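Long-range contact in hydratase ChsH2 (Mycobacterium tuberculosis SUMu008, PDB 4W78), which probably acts together with ChsH1 as a MaoC-like enoyl-CoA hydratase, adding water to enoyl-CoA intermediates formed during cholesterol breakdown: residues P9-I20 with W84-F92. Numbering follows the deposited sequence.
Sequences PELKLYGDPTFI and WYAYDTVTF
G15, centre of an inverse gamma turn, has both its backbone polar groups satisfied across this contact, its N-H by D88 O and its carbonyl by the N-H of Y87. The first bond, G15 N to D88 O, measures 2.9 Å. D88 O is gripped twice, because W84 NE1 also donates to it at 3.0 Å, from above the carbonyl plane. The type II turn Y85-D88 that presents D88 O is held by D88 N to Y85 O and by Y85 N, which meets D88 OD2 from above the carboxylate plane. Y87 N to G15 O is the shortest of the six backbone bonds across the contact at 2.7 Å, although its donor stands 42° out of the carbonyl plane. These bonds continue the antiparallel pairing of strands 9-14 and 89-92 (axes at 166°), where L11 with F92 and L13 with V90 form hydrogen-bonded pairs, each with two N-H···O=C bonds.

With CG anti to the backbone N (chi1 -175°), W84 reaches L13, where CH2 meets L13 CB at 3.8 Å and NE1 comes to 3.6 Å from G15 CA. On the same face of the sheet, F92 CE2 meets L13 CD1 at 4.0 Å. On the other face, Y14 turns a ring edge to T89 OG1, while its OH approaches the edge of the Y87 ring. Y87 OH is hydrogen-bonded to D38 of the second ChsH2 subunit. D16 N-caps the following helix, OD1 accepting from F19 N at 2.9 Å.

Strand 7-14 borders the five-stranded antiparallel sheet within this chain, next to strand 89-100. Helix 52-67 packs against L11, F19 and W84, consistent with the hot-dog fold of MaoC-like hydratases. The first turn of helix 17-26 folds back over loop 84-86, F19 lying obliquely beside W84 and I20 CD1 against A86.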
loop_
_atom_site.group_PDB
_atom_site.type_symbol
_atom_site.label_atom_id
_atom_site.label_comp_id
_atom_site.label_asym_id
_atom_site.label_seq_id
_atom_site.Cartn_x
_atom_site.Cartn_y
_atom_site.Cartn_z
ATOM N N PRO F 9 0.554 -30.117 -2.705
ATOM C CA PRO F 9 -0.881 -29.874 -2.843
ATOM C C PRO F 9 -1.110 -28.733 -3.808
ATOM O O PRO F 9 -0.267 -27.849 -3.912
ATOM C CB PRO F 9 -1.303 -29.467 -1.429
ATOM C CG PRO F 9 -0.283 -30.125 -0.536
ATOM C CD PRO F 9 1.001 -29.992 -1.308
ATOM N N GLU F 10 -2.225 -28.777 -4.519
ATOM C CA GLU F 10 -2.571 -27.741 -5.479
ATOM C C GLU F 10 -2.906 -26.446 -4.743
ATOM O O GLU F 10 -3.450 -26.479 -3.636
ATOM C CB GLU F 10 -3.773 -28.233 -6.283
ATOM C CG GLU F 10 -4.224 -27.350 -7.410
ATOM C CD GLU F 10 -5.161 -28.079 -8.360
ATOM O OE1 GLU F 10 -6.374 -27.782 -8.350
ATOM O OE2 GLU F 10 -4.684 -28.951 -9.119
ATOM N N LEU F 11 -2.557 -25.308 -5.338
ATOM C CA LEU F 11 -3.014 -24.014 -4.824
ATOM C C LEU F 11 -3.632 -23.200 -5.958
ATOM O O LEU F 11 -2.967 -22.918 -6.950
ATOM C CB LEU F 11 -1.864 -23.229 -4.196
ATOM C CG LEU F 11 -2.204 -21.790 -3.788
ATOM C CD1 LEU F 11 -3.256 -21.759 -2.687
ATOM C CD2 LEU F 11 -0.942 -21.035 -3.381
ATOM N N LYS F 12 -4.904 -22.839 -5.814
ATOM C CA LYS F 12 -5.573 -21.997 -6.806
ATOM C C LYS F 12 -5.771 -20.591 -6.267
ATOM O O LYS F 12 -6.352 -20.403 -5.196
ATOM C CB LYS F 12 -6.932 -22.588 -7.201
ATOM C CG LYS F 12 -6.858 -23.866 -8.007
ATOM C CD LYS F 12 -8.249 -24.397 -8.323
ATOM C CE LYS F 12 -9.106 -23.334 -8.992
ATOM N NZ LYS F 12 -10.424 -23.893 -9.401
ATOM N N LEU F 13 -5.300 -19.610 -7.027
ATOM C CA LEU F 13 -5.407 -18.211 -6.636
ATOM C C LEU F 13 -6.137 -17.399 -7.692
ATOM O O LEU F 13 -5.767 -17.410 -8.866
ATOM C CB LEU F 13 -4.021 -17.623 -6.385
ATOM C CG LEU F 13 -3.301 -18.211 -5.161
ATOM C CD1 LEU F 13 -1.912 -17.604 -5.009
ATOM C CD2 LEU F 13 -4.118 -18.007 -3.906
ATOM N N TYR F 14 -7.179 -16.697 -7.261
ATOM C CA TYR F 14 -7.957 -15.834 -8.141
ATOM C C TYR F 14 -7.314 -14.466 -8.158
ATOM O O TYR F 14 -7.232 -13.794 -7.125
ATOM C CB TYR F 14 -9.384 -15.728 -7.613
ATOM C CG TYR F 14 -10.334 -14.922 -8.472
ATOM C CD1 TYR F 14 -10.477 -15.183 -9.828
ATOM C CD2 TYR F 14 -11.131 -13.927 -7.909
ATOM C CE1 TYR F 14 -11.375 -14.459 -10.607
ATOM C CE2 TYR F 14 -12.029 -13.198 -8.679
ATOM C CZ TYR F 14 -12.145 -13.469 -10.025
ATOM O OH TYR F 14 -13.040 -12.754 -10.786
ATOM N N GLY F 15 -6.847 -14.059 -9.331
ATOM C CA GLY F 15 -6.204 -12.767 -9.486
ATOM C C GLY F 15 -7.187 -11.635 -9.690
ATOM O O GLY F 15 -7.243 -11.041 -10.766
ATOM N N ASP F 16 -7.978 -11.330 -8.667
ATOM C CA ASP F 16 -8.852 -10.175 -8.786
ATOM C C ASP F 16 -8.018 -8.896 -8.668
ATOM O O ASP F 16 -6.852 -8.940 -8.257
ATOM C CB ASP F 16 -10.068 -10.245 -7.844
ATOM C CG ASP F 16 -9.724 -10.133 -6.374
ATOM O OD1 ASP F 16 -8.583 -9.802 -6.008
ATOM O OD2 ASP F 16 -10.658 -10.354 -5.568
ATOM N N PRO F 17 -8.582 -7.759 -9.078
ATOM C CA PRO F 17 -7.757 -6.544 -9.051
ATOM C C PRO F 17 -7.203 -6.220 -7.667
ATOM O O PRO F 17 -6.062 -5.761 -7.579
ATOM C CB PRO F 17 -8.726 -5.463 -9.544
ATOM C CG PRO F 17 -9.653 -6.205 -10.443
ATOM C CD PRO F 17 -9.853 -7.542 -9.793
ATOM N N THR F 18 -7.965 -6.473 -6.602
ATOM C CA THR F 18 -7.425 -6.224 -5.263
ATOM C C THR F 18 -6.145 -7.024 -4.991
ATOM O O THR F 18 -5.182 -6.490 -4.442
ATOM C CB THR F 18 -8.479 -6.492 -4.179
ATOM O OG1 THR F 18 -9.570 -5.583 -4.375
ATOM C CG2 THR F 18 -7.897 -6.283 -2.805
ATOM N N PHE F 19 -6.134 -8.286 -5.404
ATOM C CA PHE F 19 -4.944 -9.110 -5.255
ATOM C C PHE F 19 -3.768 -8.524 -6.037
ATOM O O PHE F 19 -2.684 -8.354 -5.494
ATOM C CB PHE F 19 -5.250 -10.540 -5.697
ATOM C CG PHE F 19 -4.077 -11.455 -5.641
ATOM C CD1 PHE F 19 -3.671 -11.989 -4.430
ATOM C CD2 PHE F 19 -3.367 -11.780 -6.795
ATOM C CE1 PHE F 19 -2.579 -12.833 -4.355
ATOM C CE2 PHE F 19 -2.278 -12.637 -6.730
ATOM C CZ PHE F 19 -1.882 -13.160 -5.513
ATOM N N ILE F 20 -4.000 -8.195 -7.302
ATOM C CA ILE F 20 -2.924 -7.720 -8.164
ATOM C C ILE F 20 -2.370 -6.394 -7.658
ATOM O O ILE F 20 -1.151 -6.212 -7.570
ATOM C CB ILE F 20 -3.426 -7.586 -9.606
ATOM C CG1 ILE F 20 -3.866 -8.958 -10.118
ATOM C CG2 ILE F 20 -2.334 -6.956 -10.495
ATOM C CD1 ILE F 20 -4.246 -8.993 -11.603
ATOM N N TRP F 84 -0.352 -12.959 -16.032
ATOM C CA TRP F 84 -1.439 -13.213 -15.102
ATOM C C TRP F 84 -2.262 -11.928 -15.016
ATOM O O TRP F 84 -1.923 -10.995 -14.274
ATOM C CB TRP F 84 -0.897 -13.636 -13.733
ATOM C CG TRP F 84 -1.950 -14.027 -12.744
ATOM C CD1 TRP F 84 -3.323 -13.966 -12.894
ATOM C CD2 TRP F 84 -1.717 -14.560 -11.450
ATOM N NE1 TRP F 84 -3.942 -14.424 -11.754
ATOM C CE2 TRP F 84 -2.974 -14.796 -10.853
ATOM C CE3 TRP F 84 -0.560 -14.881 -10.741
ATOM C CZ2 TRP F 84 -3.101 -15.334 -9.572
ATOM C CZ3 TRP F 84 -0.690 -15.410 -9.468
ATOM C CH2 TRP F 84 -1.951 -15.627 -8.898
ATOM N N TYR F 85 -3.319 -11.889 -15.822
ATOM C CA TYR F 85 -4.193 -10.736 -15.913
ATOM C C TYR F 85 -5.291 -10.776 -14.868
ATOM O O TYR F 85 -5.638 -11.839 -14.356
ATOM C CB TYR F 85 -4.843 -10.703 -17.290
ATOM C CG TYR F 85 -3.938 -10.295 -18.424
ATOM C CD1 TYR F 85 -3.213 -9.103 -18.369
ATOM C CD2 TYR F 85 -3.821 -11.083 -19.556
ATOM C CE1 TYR F 85 -2.400 -8.715 -19.418
ATOM C CE2 TYR F 85 -3.006 -10.709 -20.603
ATOM C CZ TYR F 85 -2.299 -9.523 -20.532
ATOM O OH TYR F 85 -1.502 -9.150 -21.594
ATOM N N ALA F 86 -5.849 -9.605 -14.565
ATOM C CA ALA F 86 -7.012 -9.535 -13.687
ATOM C C ALA F 86 -8.071 -10.538 -14.133
ATOM O O ALA F 86 -8.344 -10.687 -15.335
ATOM C CB ALA F 86 -7.594 -8.114 -13.654
ATOM N N TYR F 87 -8.619 -11.236 -13.137
ATOM C CA TYR F 87 -9.687 -12.235 -13.270
ATOM C C TYR F 87 -9.243 -13.615 -13.725
ATOM O O TYR F 87 -10.058 -14.541 -13.773
ATOM C CB TYR F 87 -10.861 -11.731 -14.117
ATOM C CG TYR F 87 -11.353 -10.386 -13.657
ATOM C CD1 TYR F 87 -11.895 -10.223 -12.391
ATOM C CD2 TYR F 87 -11.259 -9.278 -14.486
ATOM C CE1 TYR F 87 -12.348 -8.985 -11.964
ATOM C CE2 TYR F 87 -11.701 -8.034 -14.072
ATOM C CZ TYR F 87 -12.239 -7.892 -12.809
ATOM O OH TYR F 87 -12.689 -6.663 -12.395
ATOM N N ASP F 88 -7.963 -13.759 -14.056
ATOM C CA ASP F 88 -7.415 -15.080 -14.321
ATOM C C ASP F 88 -7.203 -15.783 -12.993
ATOM O O ASP F 88 -6.870 -15.157 -11.980
ATOM C CB ASP F 88 -6.039 -15.018 -14.986
ATOM C CG ASP F 88 -6.078 -14.594 -16.443
ATOM O OD1 ASP F 88 -7.160 -14.635 -17.068
ATOM O OD2 ASP F 88 -4.984 -14.244 -16.970
ATOM N N THR F 89 -7.360 -17.096 -13.022
ATOM C CA THR F 89 -7.012 -17.924 -11.891
ATOM C C THR F 89 -5.774 -18.719 -12.254
ATOM O O THR F 89 -5.729 -19.379 -13.292
ATOM C CB THR F 89 -8.149 -18.889 -11.541
ATOM O OG1 THR F 89 -9.292 -18.136 -11.122
ATOM C CG2 THR F 89 -7.721 -19.826 -10.413
ATOM N N VAL F 90 -4.770 -18.650 -11.390
ATOM C CA VAL F 90 -3.551 -19.428 -11.573
ATOM C C VAL F 90 -3.572 -20.606 -10.613
ATOM O O VAL F 90 -3.835 -20.450 -9.419
ATOM C CB VAL F 90 -2.288 -18.562 -11.398
ATOM C CG1 VAL F 90 -1.051 -19.436 -11.221
ATOM C CG2 VAL F 90 -2.138 -17.652 -12.602
ATOM N N THR F 91 -3.347 -21.792 -11.167
ATOM C CA THR F 91 -3.255 -23.010 -10.384
ATOM C C THR F 91 -1.789 -23.407 -10.293
ATOM O O THR F 91 -1.132 -23.629 -11.309
ATOM C CB THR F 91 -4.059 -24.136 -11.042
ATOM O OG1 THR F 91 -5.444 -23.773 -11.065
ATOM C CG2 THR F 91 -3.900 -25.432 -10.272
ATOM N N PHE F 92 -1.280 -23.470 -9.066
ATOM C CA PHE F 92 0.091 -23.895 -8.824
ATOM C C PHE F 92 0.144 -25.391 -8.572
ATOM O O PHE F 92 -0.641 -25.934 -7.793
ATOM C CB PHE F 92 0.699 -23.146 -7.635
ATOM C CG PHE F 92 0.960 -21.691 -7.901
ATOM C CD1 PHE F 92 2.169 -21.285 -8.441
ATOM C CD2 PHE F 92 -0.002 -20.734 -7.626
ATOM C CE1 PHE F 92 2.428 -19.941 -8.698
ATOM C CE2 PHE F 92 0.243 -19.386 -7.880
ATOM C CZ PHE F 92 1.457 -18.991 -8.421
#